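Local coordinates for soluble KIT ligand (Mus musculus, PDB 2O27), which binds and dimerises the receptor tyrosine kinase KIT as a non-covalent homodimer, driving signals for cell survival, proliferation, blood formation and pigmentation, at residues V36-C41 against S134-L138; Y24-Y30 against E104-P110; L50-L54 against F113-F117. All blocks are in the same frame, centred on the assembly; numbering follows the deposited sequence.

Contact 1: residues V36-C41 against S134-L138; sequences VLPSHC and SDCVL
Neither 36-41 nor 134-138 is a regular helix or strand, and the two loops come closest at Cys41 and Cys136, where the CA atoms stand 5.8 Å apart. A disulfide closes this point: Cys41 SG and Cys136 SG are 2.0 Å apart, and the torsion about the S-S bond, -87°, is close to the relaxed right angle. His40 CG sits between its backbone N and carbonyl carbon (chi1 78°), which carries the ring to the bridge. Cys41 SG stands over one face of that ring, toward its rim, while Cys136 SG makes an oblique sulfur-aromatic contact, 3.6 Å from His40 NE2; Ser134 O lies at the ring edge near CE1. Beyond the bridge the packing becomes mainly apolar. Leu37 and Leu138 reach tip to tip, Leu37 CD2 lying 3.5 Å from Leu138 CD1, and the other branch, Leu37 CD1, meets the backbone oxygen Val137 O at 3.4 Å. Val36 CG2 touches Leu138 CD2 at 4.0 Å, so branched aliphatic residues share a small apolar patch at the surface. Neither segment offers the other a hydrogen bond; the two cysteines form a disulfide bridge tying the loop before helix 43-58 to the segment after helix 110-124, within the four-helix-bundle cytokine fold.

Contact 2: residues Y24-Y30 against E104-P110; sequences YMITLNY and ETRSFTP
Ile26 and Phe108, Leu28 and Arg106, and Tyr30 and Glu104 are the hydrogen-bonded pairs of a two-stranded antiparallel ribbon, each joined by two backbone bonds. Ile26 N to Phe108 O is short, 2.6 Å, and almost straight at 175°. The tight, buried packing lies at Ile26, Leu28, Tyr30 and Phe108. With CG anti to the carbonyl carbon (chi1 -61°), Phe108 lays its ring along the neighbouring strand: CD1 meets Leu28 CB at 4.0 Å, and CZ reaches Tyr30 CD1 at 3.9 Å, the rings inclined at 41°. Ile26 CD1 packs on Pro110 CG at 4.0 Å, where the proline opens helix 110-124. This face opens to solvent at Glu104 and Arg106, whose OE1 and NE pair by charge alone; Arg106 NH2 lies over the Tyr30 ring, at most a weak cation-pi attraction.

The other face is looser. Exposed Thr27 and Thr105 meet through CG2 methyls, and the bent Met25 chain brings CE to Ser107 OG at 3.1 Å. Thr105 OG1 donates to Asn29 OD1 at 3.0 Å, while Asn29 ND2 hydrogen-bonds Gln49 OE1 of helix 43-58, on which Leu28 also packs. Tyr24 OH hydrogen-bonds Asp23 of the second subunit, tying the ribbon's end to the homodimer. The chemistry implies a two-faced ribbon: backbone bonds set the register, aromatic and aliphatic groups bury part of one side, and short polar groups suit the solvated other.

Contact 3: residues L50-L54 against F113-F117; sequences LSLSL and FFSIF
The Phe113 ring meets Leu54 CD2 at its edge, near the ring plane, 4.0 Å from CE2. Obliquely to the same ring come Ser53 CB, 3.6 Å from Phe113 CE1, and Leu50 CD2, 3.8 Å from Phe113 CZ. Within helix 110-124 itself, neighbouring Phe114 puts CD1 at the Phe113 edge and takes Phe113 CD2 over the centre of one face, whereas Leu54 CD2 approaches the Phe114 ring obliquely. Phe117 is likewise met obliquely, by Leu54 CD1 at 4.1 Å from its CE1 and by Leu50 CD1. With CG anti to the backbone N (chi1 176°), Phe113 sends its ring across to helix 43-58 between Leu50 and Leu54, residues one helical turn apart. The two leucines fork around it, each sending one methyl to Phe113 and the other toward Phe117.

The axes of the two segments stay 11.8 Å apart and run roughly antiparallel at 143°, a wide spacing that phenylalanine has the length to span. Small Ser53 leaves room for the Phe113 ring. Helix 13-18 (Ile13, Leu16, Val17) and helix 70-91 (Leu77, Val81) pack on Phe114 and Phe117, completing this part of the hydrophobic core of the four-helix-bundle cytokine fold. With no hydrogen bond between the segments, the contact rests on apolar burial and shape; the hydroxyl of Ser53, the one polar side chain among the touching residues, hydrogen-bonds Thr27 O.

How the contacts relate
Contacts 2 and 3 lie 9 Å apart between centres and touch: strand 26-30 and helix 43-58 are joined by a backbone-to-serine bond and by packing of Leu28 on Leu50, while Ile26 packs on Phe113 of helix 110-124. Along the chain, strand 26-30 is followed by helix 43-58, and strand 104-108 by helix 110-124. Contact 1 sits at the surface, its centre 22 Å from that of contact 2 and 20 Å from that of contact 3, which is nested in the loop it closes; contact 2 crosses both. Contact 1 links the segments just before helix 43-58 and after helix 110-124, the two helices that contact 3 packs together, which probably helps to hold the protomer of the KIT-binding homodimer.

Contact 1: residues V36-C41 against S134-L138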
ATOM      1  N   VAL A  36      25.234  -4.982  12.980  1.00 44.68           N
ATOM      2  CA  VAL A  36      26.613  -5.310  13.358  1.00 43.87           C
ATOM      3  C   VAL A  36      26.741  -6.079  14.676  1.00 42.85           C
ATOM      4  O   VAL A  36      27.569  -6.984  14.812  1.00 43.00           O
ATOM      5  CB  VAL A  36      27.483  -4.024  13.476  1.00 43.85           C
ATOM      6  CG1 VAL A  36      27.489  -3.276  12.152  1.00 44.64           C
ATOM      7  CG2 VAL A  36      26.955  -3.126  14.568  1.00 44.70           C
ATOM      8  N   LEU A  37      25.907  -5.725  15.644  1.00 40.52           N
ATOM      9  CA  LEU A  37      25.960  -6.346  16.959  1.00 40.57           C
ATOM     10  C   LEU A  37      25.598  -7.816  16.984  1.00 42.05           C
ATOM     11  O   LEU A  37      24.872  -8.319  16.125  1.00 40.40           O
ATOM     12  CB  LEU A  37      25.040  -5.589  17.908  1.00 39.83           C
ATOM     13  CG  LEU A  37      25.547  -4.955  19.199  1.00 42.06           C
ATOM     14  CD1 LEU A  37      26.979  -4.441  19.073  1.00 41.80           C
ATOM     15  CD2 LEU A  37      24.579  -3.824  19.550  1.00 42.83           C
ATOM     16  N   PRO A  38      26.152  -8.549  17.955  1.00 44.57           N
ATOM     17  CA  PRO A  38      25.788  -9.963  17.992  1.00 44.60           C
ATOM     18  C   PRO A  38      24.296 -10.102  18.345  1.00 43.29           C
ATOM     19  O   PRO A  38      23.766  -9.399  19.214  1.00 43.39           O
ATOM     20  CB  PRO A  38      26.738 -10.548  19.047  1.00 43.52           C
ATOM     21  CG  PRO A  38      27.277  -9.329  19.796  1.00 44.45           C
ATOM     22  CD  PRO A  38      27.367  -8.293  18.744  1.00 43.53           C
ATOM     23  N   SER A  39      23.639 -11.008  17.634  1.00 42.85           N
ATOM     24  CA  SER A  39      22.214 -11.292  17.762  1.00 43.87           C
ATOM     25  C   SER A  39      21.581 -11.229  19.157  1.00 43.63           C
ATOM     26  O   SER A  39      20.545 -10.574  19.334  1.00 43.42           O
ATOM     27  CB  SER A  39      21.927 -12.643  17.099  1.00 43.37           C
ATOM     28  OG  SER A  39      20.989 -13.388  17.836  1.00 49.21           O
ATOM     29  N   HIS A  40      22.195 -11.868  20.148  1.00 44.27           N
ATOM     30  CA  HIS A  40      21.622 -11.866  21.500  1.00 43.76           C
ATOM     31  C   HIS A  40      21.468 -10.454  22.055  1.00 43.48           C
ATOM     32  O   HIS A  40      20.806 -10.251  23.074  1.00 44.21           O
ATOM     33  CB  HIS A  40      22.492 -12.662  22.473  1.00 44.33           C
ATOM     34  CG  HIS A  40      23.704 -11.917  22.932  1.00 44.55           C
ATOM     35  ND1 HIS A  40      24.907 -11.970  22.264  1.00 45.36           N
ATOM     36  CD2 HIS A  40      23.877 -11.038  23.947  1.00 47.62           C
ATOM     37  CE1 HIS A  40      25.768 -11.153  22.845  1.00 46.76           C
ATOM     38  NE2 HIS A  40      25.168 -10.574  23.869  1.00 48.04           N
ATOM     39  N   CYS A  41      22.106  -9.486  21.403  1.00 43.29           N
ATOM     40  CA  CYS A  41      22.027  -8.095  21.844  1.00 41.86           C
ATOM     41  C   CYS A  41      20.771  -7.390  21.348  1.00 39.88           C
ATOM     42  O   CYS A  41      20.290  -6.457  21.982  1.00 38.67           O
ATOM     43  CB  CYS A  41      23.221  -7.291  21.327  1.00 44.46           C
ATOM     44  SG  CYS A  41      24.858  -7.766  21.971  1.00 47.69           S
ATOM     45  N   SER A 134      31.817 -11.677  23.897  1.00 78.80           N
ATOM     46  CA  SER A 134      31.471 -10.450  23.189  1.00 78.19           C
ATOM     47  C   SER A 134      30.210  -9.818  23.773  1.00 77.09           C
ATOM     48  O   SER A 134      29.152 -10.442  23.786  1.00 76.49           O
ATOM     49  CB  SER A 134      31.267 -10.745  21.696  1.00 78.12           C
ATOM     50  OG  SER A 134      30.296 -11.758  21.495  1.00 79.11           O
ATOM     51  N   ASP A 135      30.330  -8.586  24.264  1.00 76.39           N
ATOM     52  CA  ASP A 135      29.186  -7.888  24.841  1.00 76.07           C
ATOM     53  C   ASP A 135      28.756  -6.699  23.972  1.00 74.53           C
ATOM     54  O   ASP A 135      29.542  -6.145  23.203  1.00 76.11           O
ATOM     55  CB  ASP A 135      29.488  -7.469  26.293  1.00 77.96           C
ATOM     56  CG  ASP A 135      29.895  -6.019  26.424  1.00 79.78           C
ATOM     57  OD1 ASP A 135      30.823  -5.591  25.710  1.00 81.69           O
ATOM     58  OD2 ASP A 135      29.290  -5.309  27.258  1.00 80.32           O
ATOM     59  N   CYS A 136      27.487  -6.333  24.102  1.00 71.36           N
ATOM     60  CA  CYS A 136      26.858  -5.272  23.321  1.00 68.68           C
ATOM     61  C   CYS A 136      27.371  -3.865  23.487  1.00 70.81           C
ATOM     62  O   CYS A 136      26.866  -3.111  24.312  1.00 72.08           O
ATOM     63  CB  CYS A 136      25.365  -5.289  23.605  1.00 61.75           C
ATOM     64  SG  CYS A 136      24.779  -6.993  23.844  1.00 49.89           S
ATOM     65  N   VAL A 137      28.357  -3.501  22.682  1.00 73.26           N
ATOM     66  CA  VAL A 137      28.917  -2.161  22.737  1.00 77.42           C
ATOM     67  C   VAL A 137      28.797  -1.484  21.380  1.00 78.68           C
ATOM     68  O   VAL A 137      29.034  -2.106  20.348  1.00 78.63           O
ATOM     69  CB  VAL A 137      30.404  -2.184  23.136  1.00 77.93           C
ATOM     70  CG1 VAL A 137      30.946  -0.764  23.205  1.00 78.38           C
ATOM     71  CG2 VAL A 137      30.570  -2.882  24.470  1.00 78.66           C
ATOM     72  N   LEU A 138      28.421  -0.213  21.393  1.00 81.75           N
ATOM     73  CA  LEU A 138      28.290   0.563  20.170  1.00 85.52           C
ATOM     74  C   LEU A 138      28.859   1.946  20.428  1.00 87.59           C
ATOM     75  O   LEU A 138      28.794   2.444  21.551  1.00 88.61           O
ATOM     76  CB  LEU A 138      26.820   0.676  19.758  1.00 85.50           C
ATOM     77  CG  LEU A 138      26.156  -0.602  19.246  1.00 85.93           C
ATOM     78  CD1 LEU A 138      24.690  -0.341  18.990  1.00 85.95           C
ATOM     79  CD2 LEU A 138      26.833  -1.063  17.973  1.00 85.91           C
TER

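Contact 2: residues Y24-Y30 against E104-P110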
ATOM      1  N   TYR A  24       5.070   2.865  -0.301  1.00 32.79           N
ATOM      2  CA  TYR A  24       4.358   2.862   0.977  1.00 32.95           C
ATOM      3  C   TYR A  24       5.420   2.771   2.085  1.00 33.85           C
ATOM      4  O   TYR A  24       6.230   1.861   2.073  1.00 33.24           O
ATOM      5  CB  TYR A  24       3.443   1.637   1.059  1.00 32.17           C
ATOM      6  CG  TYR A  24       2.592   1.584   2.303  1.00 32.25           C
ATOM      7  CD1 TYR A  24       1.715   2.615   2.596  1.00 29.43           C
ATOM      8  CD2 TYR A  24       2.646   0.494   3.168  1.00 31.67           C
ATOM      9  CE1 TYR A  24       0.912   2.575   3.712  1.00 31.11           C
ATOM     10  CE2 TYR A  24       1.828   0.441   4.308  1.00 32.72           C
ATOM     11  CZ  TYR A  24       0.965   1.485   4.570  1.00 31.23           C
ATOM     12  OH  TYR A  24       0.131   1.460   5.658  1.00 31.76           O
ATOM     13  N   MET A  25       5.393   3.692   3.050  1.00 35.35           N
ATOM     14  CA  MET A  25       6.357   3.698   4.144  1.00 34.07           C
ATOM     15  C   MET A  25       5.864   2.922   5.376  1.00 34.20           C
ATOM     16  O   MET A  25       4.810   3.218   5.957  1.00 33.39           O
ATOM     17  CB  MET A  25       6.707   5.143   4.544  1.00 37.07           C
ATOM     18  CG  MET A  25       7.500   5.950   3.509  1.00 40.04           C
ATOM     19  SD  MET A  25       8.812   5.028   2.640  1.00 48.60           S
ATOM     20  CE  MET A  25      10.167   5.195   3.800  1.00 49.62           C
ATOM     21  N   ILE A  26       6.623   1.907   5.769  1.00 32.20           N
ATOM     22  CA  ILE A  26       6.226   1.133   6.925  1.00 31.48           C
ATOM     23  C   ILE A  26       7.094   1.538   8.095  1.00 32.37           C
ATOM     24  O   ILE A  26       8.314   1.385   8.058  1.00 29.02           O
ATOM     25  CB  ILE A  26       6.370  -0.371   6.687  1.00 31.80           C
ATOM     26  CG1 ILE A  26       5.452  -0.810   5.537  1.00 31.78           C
ATOM     27  CG2 ILE A  26       6.066  -1.124   7.984  1.00 29.31           C
ATOM     28  CD1 ILE A  26       5.762  -2.173   5.026  1.00 27.32           C
ATOM     29  N   THR A  27       6.441   2.055   9.126  1.00 32.32           N
ATOM     30  CA  THR A  27       7.110   2.513  10.334  1.00 34.55           C
ATOM     31  C   THR A  27       7.577   1.400  11.261  1.00 33.74           C
ATOM     32  O   THR A  27       6.801   0.527  11.635  1.00 32.89           O
ATOM     33  CB  THR A  27       6.188   3.459  11.128  1.00 36.68           C
ATOM     34  OG1 THR A  27       5.917   4.618  10.331  1.00 40.93           O
ATOM     35  CG2 THR A  27       6.866   3.915  12.423  1.00 41.01           C
ATOM     36  N   LEU A  28       8.849   1.469  11.647  1.00 34.27           N
ATOM     37  CA  LEU A  28       9.478   0.494  12.539  1.00 31.95           C
ATOM     38  C   LEU A  28      10.457   1.193  13.504  1.00 34.33           C
ATOM     39  O   LEU A  28      11.273   2.033  13.089  1.00 33.58           O
ATOM     40  CB  LEU A  28      10.231  -0.544  11.698  1.00 28.97           C
ATOM     41  CG  LEU A  28      11.105  -1.599  12.383  1.00 30.11           C
ATOM     42  CD1 LEU A  28      10.254  -2.581  13.210  1.00 27.92           C
ATOM     43  CD2 LEU A  28      11.892  -2.341  11.311  1.00 31.08           C
ATOM     44  N   ASN A  29      10.346   0.889  14.790  1.00 35.57           N
ATOM     45  CA  ASN A  29      11.260   1.447  15.782  1.00 36.38           C
ATOM     46  C   ASN A  29      12.424   0.475  15.667  1.00 36.50           C
ATOM     47  O   ASN A  29      12.404  -0.635  16.205  1.00 38.14           O
ATOM     48  CB  ASN A  29      10.620   1.429  17.170  1.00 35.75           C
ATOM     49  CG  ASN A  29       9.332   2.229  17.204  1.00 35.75           C
ATOM     50  OD1 ASN A  29       9.261   3.331  16.651  1.00 38.68           O
ATOM     51  ND2 ASN A  29       8.314   1.686  17.839  1.00 31.88           N
ATOM     52  N   TYR A  30      13.404   0.899  14.889  1.00 37.18           N
ATOM     53  CA  TYR A  30      14.576   0.119  14.559  1.00 38.72           C
ATOM     54  C   TYR A  30      15.543   0.085  15.733  1.00 41.63           C
ATOM     55  O   TYR A  30      15.835   1.124  16.333  1.00 43.22           O
ATOM     56  CB  TYR A  30      15.223   0.741  13.318  1.00 37.98           C
ATOM     57  CG  TYR A  30      16.354  -0.059  12.705  1.00 39.21           C
ATOM     58  CD1 TYR A  30      16.098  -1.156  11.882  1.00 39.57           C
ATOM     59  CD2 TYR A  30      17.688   0.292  12.947  1.00 38.72           C
ATOM     60  CE1 TYR A  30      17.146  -1.885  11.308  1.00 39.25           C
ATOM     61  CE2 TYR A  30      18.736  -0.422  12.380  1.00 38.48           C
ATOM     62  CZ  TYR A  30      18.458  -1.508  11.564  1.00 39.48           C
ATOM     63  OH  TYR A  30      19.491  -2.200  11.000  1.00 42.06           O
ATOM     64  N   GLU A 104      15.229   3.542  17.142  1.00 95.96           N
ATOM     65  CA  GLU A 104      15.087   4.677  16.242  1.00 86.12           C
ATOM     66  C   GLU A 104      13.871   4.529  15.326  1.00 77.79           C
ATOM     67  O   GLU A 104      13.862   3.711  14.409  1.00 75.33           O
ATOM     68  CB  GLU A 104      16.360   4.837  15.402  1.00 88.05           C
ATOM     69  CG  GLU A 104      16.343   6.020  14.442  1.00 90.44           C
ATOM     70  CD  GLU A 104      17.656   6.191  13.697  1.00 92.38           C
ATOM     71  OE1 GLU A 104      18.101   5.223  13.040  1.00 93.70           O
ATOM     72  OE2 GLU A 104      18.241   7.295  13.764  1.00 92.80           O
ATOM     73  N   THR A 105      12.846   5.328  15.589  1.00 68.78           N
ATOM     74  CA  THR A 105      11.626   5.310  14.795  1.00 60.33           C
ATOM     75  C   THR A 105      11.933   5.754  13.371  1.00 55.67           C
ATOM     76  O   THR A 105      12.227   6.926  13.145  1.00 52.51           O
ATOM     77  CB  THR A 105      10.593   6.263  15.370  1.00 58.50           C
ATOM     78  OG1 THR A 105      10.508   6.060  16.781  1.00 56.28           O
ATOM     79  CG2 THR A 105       9.228   6.022  14.728  1.00 57.04           C
ATOM     80  N   ARG A 106      11.868   4.812  12.425  1.00 51.12           N
ATOM     81  CA  ARG A 106      12.145   5.099  11.032  1.00 48.57           C
ATOM     82  C   ARG A 106      11.040   4.546  10.123  1.00 45.90           C
ATOM     83  O   ARG A 106      10.139   3.817  10.574  1.00 44.24           O
ATOM     84  CB  ARG A 106      13.496   4.499  10.623  1.00 49.53           C
ATOM     85  CG  ARG A 106      14.646   4.917  11.528  1.00 52.47           C
ATOM     86  CD  ARG A 106      15.976   4.977  10.795  1.00 56.59           C
ATOM     87  NE  ARG A 106      16.440   3.684  10.298  1.00 59.61           N
ATOM     88  CZ  ARG A 106      17.539   3.524   9.563  1.00 59.71           C
ATOM     89  NH1 ARG A 106      18.285   4.576   9.246  1.00 60.35           N
ATOM     90  NH2 ARG A 106      17.894   2.317   9.141  1.00 60.46           N
ATOM     91  N   SER A 107      11.099   4.898   8.850  1.00 44.06           N
ATOM     92  CA  SER A 107      10.107   4.394   7.926  1.00 43.18           C
ATOM     93  C   SER A 107      10.877   3.644   6.875  1.00 40.94           C
ATOM     94  O   SER A 107      11.951   4.062   6.475  1.00 39.94           O
ATOM     95  CB  SER A 107       9.280   5.526   7.311  1.00 43.74           C
ATOM     96  OG  SER A 107      10.089   6.450   6.630  1.00 47.21           O
ATOM     97  N   PHE A 108      10.335   2.504   6.470  1.00 38.90           N
ATOM     98  CA  PHE A 108      10.982   1.680   5.485  1.00 37.53           C
ATOM     99  C   PHE A 108      10.023   1.283   4.398  1.00 37.37           C
ATOM    100  O   PHE A 108       8.812   1.226   4.600  1.00 38.31           O
ATOM    101  CB  PHE A 108      11.526   0.400   6.127  1.00 36.91           C
ATOM    102  CG  PHE A 108      12.564   0.643   7.189  1.00 36.99           C
ATOM    103  CD1 PHE A 108      12.198   0.914   8.488  1.00 36.41           C
ATOM    104  CD2 PHE A 108      13.918   0.618   6.871  1.00 37.55           C
ATOM    105  CE1 PHE A 108      13.188   1.158   9.467  1.00 37.04           C
ATOM    106  CE2 PHE A 108      14.902   0.863   7.852  1.00 37.38           C
ATOM    107  CZ  PHE A 108      14.534   1.129   9.138  1.00 34.83           C
ATOM    108  N   THR A 109      10.592   1.001   3.241  1.00 36.78           N
ATOM    109  CA  THR A 109       9.820   0.546   2.112  1.00 36.86           C
ATOM    110  C   THR A 109       9.467  -0.907   2.441  1.00 35.38           C
ATOM    111  O   THR A 109      10.109  -1.531   3.291  1.00 33.61           O
ATOM    112  CB  THR A 109      10.681   0.590   0.833  1.00 38.27           C
ATOM    113  OG1 THR A 109       9.829   0.578  -0.312  1.00 44.94           O
ATOM    114  CG2 THR A 109      11.592  -0.610   0.765  1.00 35.29           C
ATOM    115  N   PRO A 110       8.458  -1.474   1.760  1.00 33.47           N
ATOM    116  CA  PRO A 110       8.111  -2.860   2.070  1.00 33.34           C
ATOM    117  C   PRO A 110       9.274  -3.845   1.862  1.00 32.88           C
ATOM    118  O   PRO A 110       9.453  -4.763   2.655  1.00 29.92           O
ATOM    119  CB  PRO A 110       6.919  -3.125   1.152  1.00 32.84           C
ATOM    120  CG  PRO A 110       6.244  -1.724   1.110  1.00 33.39           C
ATOM    121  CD  PRO A 110       7.456  -0.868   0.856  1.00 33.43           C
TER

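Contact 3: residues L50-L54 against F113-F117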
ATOM      1  N   LEU A  50       8.993  -5.727  15.508  1.00 29.14           N
ATOM      2  CA  LEU A  50       8.374  -6.195  14.290  1.00 30.58           C
ATOM      3  C   LEU A  50       6.913  -6.489  14.586  1.00 30.76           C
ATOM      4  O   LEU A  50       6.043  -6.154  13.793  1.00 29.01           O
ATOM      5  CB  LEU A  50       9.087  -7.444  13.769  1.00 30.37           C
ATOM      6  CG  LEU A  50      10.459  -7.107  13.184  1.00 32.64           C
ATOM      7  CD1 LEU A  50      11.292  -8.397  12.949  1.00 32.27           C
ATOM      8  CD2 LEU A  50      10.257  -6.311  11.873  1.00 31.58           C
ATOM      9  N   SER A  51       6.665  -7.096  15.742  1.00 30.20           N
ATOM     10  CA  SER A  51       5.320  -7.441  16.175  1.00 30.32           C
ATOM     11  C   SER A  51       4.452  -6.171  16.190  1.00 30.86           C
ATOM     12  O   SER A  51       3.357  -6.174  15.646  1.00 30.18           O
ATOM     13  CB  SER A  51       5.379  -8.071  17.564  1.00 29.70           C
ATOM     14  OG  SER A  51       4.094  -8.418  18.040  1.00 34.70           O
ATOM     15  N   LEU A  52       4.945  -5.099  16.811  1.00 31.43           N
ATOM     16  CA  LEU A  52       4.212  -3.837  16.838  1.00 32.40           C
ATOM     17  C   LEU A  52       3.946  -3.330  15.406  1.00 32.08           C
ATOM     18  O   LEU A  52       2.815  -3.008  15.079  1.00 32.87           O
ATOM     19  CB  LEU A  52       4.983  -2.761  17.610  1.00 34.04           C
ATOM     20  CG  LEU A  52       5.267  -2.876  19.118  1.00 36.40           C
ATOM     21  CD1 LEU A  52       5.773  -1.506  19.613  1.00 37.07           C
ATOM     22  CD2 LEU A  52       4.017  -3.292  19.894  1.00 37.06           C
ATOM     23  N   SER A  53       4.985  -3.268  14.560  1.00 29.85           N
ATOM     24  CA  SER A  53       4.798  -2.800  13.179  1.00 29.01           C
ATOM     25  C   SER A  53       3.779  -3.646  12.410  1.00 28.58           C
ATOM     26  O   SER A  53       2.973  -3.112  11.667  1.00 29.66           O
ATOM     27  CB  SER A  53       6.123  -2.785  12.404  1.00 26.85           C
ATOM     28  OG  SER A  53       6.976  -1.740  12.853  1.00 26.79           O
ATOM     29  N   LEU A  54       3.819  -4.962  12.585  1.00 28.74           N
ATOM     30  CA  LEU A  54       2.887  -5.823  11.884  1.00 29.97           C
ATOM     31  C   LEU A  54       1.467  -5.533  12.369  1.00 30.09           C
ATOM     32  O   LEU A  54       0.550  -5.445  11.568  1.00 30.98           O
ATOM     33  CB  LEU A  54       3.269  -7.304  12.071  1.00 28.93           C
ATOM     34  CG  LEU A  54       4.553  -7.710  11.299  1.00 30.11           C
ATOM     35  CD1 LEU A  54       5.020  -9.135  11.724  1.00 30.80           C
ATOM     36  CD2 LEU A  54       4.282  -7.688   9.793  1.00 27.67           C
ATOM     37  N   PHE A 113      11.518  -3.359   4.782  1.00 29.86           N
ATOM     38  CA  PHE A 113      10.921  -3.779   6.023  1.00 30.24           C
ATOM     39  C   PHE A 113      11.031  -5.283   6.159  1.00 30.15           C
ATOM     40  O   PHE A 113      11.497  -5.801   7.185  1.00 29.47           O
ATOM     41  CB  PHE A 113       9.449  -3.401   6.077  1.00 27.44           C
ATOM     42  CG  PHE A 113       8.763  -3.900   7.298  1.00 24.77           C
ATOM     43  CD1 PHE A 113       8.928  -3.247   8.511  1.00 26.64           C
ATOM     44  CD2 PHE A 113       7.992  -5.050   7.256  1.00 24.14           C
ATOM     45  CE1 PHE A 113       8.337  -3.728   9.666  1.00 23.25           C
ATOM     46  CE2 PHE A 113       7.403  -5.538   8.401  1.00 23.77           C
ATOM     47  CZ  PHE A 113       7.580  -4.869   9.618  1.00 23.30           C
ATOM     48  N   PHE A 114      10.610  -5.970   5.107  1.00 32.25           N
ATOM     49  CA  PHE A 114      10.605  -7.413   5.108  1.00 34.88           C
ATOM     50  C   PHE A 114      11.978  -8.048   4.968  1.00 37.15           C
ATOM     51  O   PHE A 114      12.126  -9.262   5.143  1.00 37.84           O
ATOM     52  CB  PHE A 114       9.615  -7.920   4.063  1.00 32.70           C
ATOM     53  CG  PHE A 114       8.171  -7.733   4.484  1.00 35.34           C
ATOM     54  CD1 PHE A 114       7.391  -6.731   3.929  1.00 33.90           C
ATOM     55  CD2 PHE A 114       7.623  -8.527   5.506  1.00 34.65           C
ATOM     56  CE1 PHE A 114       6.078  -6.512   4.391  1.00 38.29           C
ATOM     57  CE2 PHE A 114       6.326  -8.309   5.968  1.00 35.97           C
ATOM     58  CZ  PHE A 114       5.556  -7.303   5.416  1.00 35.77           C
ATOM     59  N   SER A 115      12.972  -7.213   4.662  1.00 37.56           N
ATOM     60  CA  SER A 115      14.360  -7.655   4.578  1.00 40.98           C
ATOM     61  C   SER A 115      14.843  -7.733   6.027  1.00 38.34           C
ATOM     62  O   SER A 115      15.560  -8.654   6.397  1.00 39.00           O
ATOM     63  CB  SER A 115      15.199  -6.635   3.808  1.00 43.95           C
ATOM     64  OG  SER A 115      16.580  -6.942   3.902  1.00 49.85           O
ATOM     65  N   ILE A 116      14.441  -6.747   6.834  1.00 37.82           N
ATOM     66  CA  ILE A 116      14.776  -6.685   8.252  1.00 36.69           C
ATOM     67  C   ILE A 116      14.118  -7.856   8.961  1.00 36.76           C
ATOM     68  O   ILE A 116      14.686  -8.437   9.884  1.00 36.19           O
ATOM     69  CB  ILE A 116      14.233  -5.394   8.927  1.00 37.02           C
ATOM     70  CG1 ILE A 116      14.751  -4.154   8.194  1.00 38.51           C
ATOM     71  CG2 ILE A 116      14.602  -5.375  10.383  1.00 37.38           C
ATOM     72  CD1 ILE A 116      16.233  -4.189   7.889  1.00 36.59           C
ATOM     73  N   PHE A 117      12.898  -8.161   8.526  1.00 37.39           N
ATOM     74  CA  PHE A 117      12.099  -9.245   9.080  1.00 38.18           C
ATOM     75  C   PHE A 117      12.786 -10.584   8.797  1.00 38.34           C
ATOM     76  O   PHE A 117      12.971 -11.403   9.703  1.00 38.05           O
ATOM     77  CB  PHE A 117      10.695  -9.202   8.450  1.00 35.94           C
ATOM     78  CG  PHE A 117       9.826 -10.370   8.807  1.00 35.97           C
ATOM     79  CD1 PHE A 117       8.865 -10.265   9.807  1.00 34.63           C
ATOM     80  CD2 PHE A 117       9.992 -11.586   8.163  1.00 35.87           C
ATOM     81  CE1 PHE A 117       8.092 -11.362  10.157  1.00 35.39           C
ATOM     82  CE2 PHE A 117       9.220 -12.687   8.513  1.00 36.43           C
ATOM     83  CZ  PHE A 117       8.269 -12.574   9.512  1.00 35.67           C
TER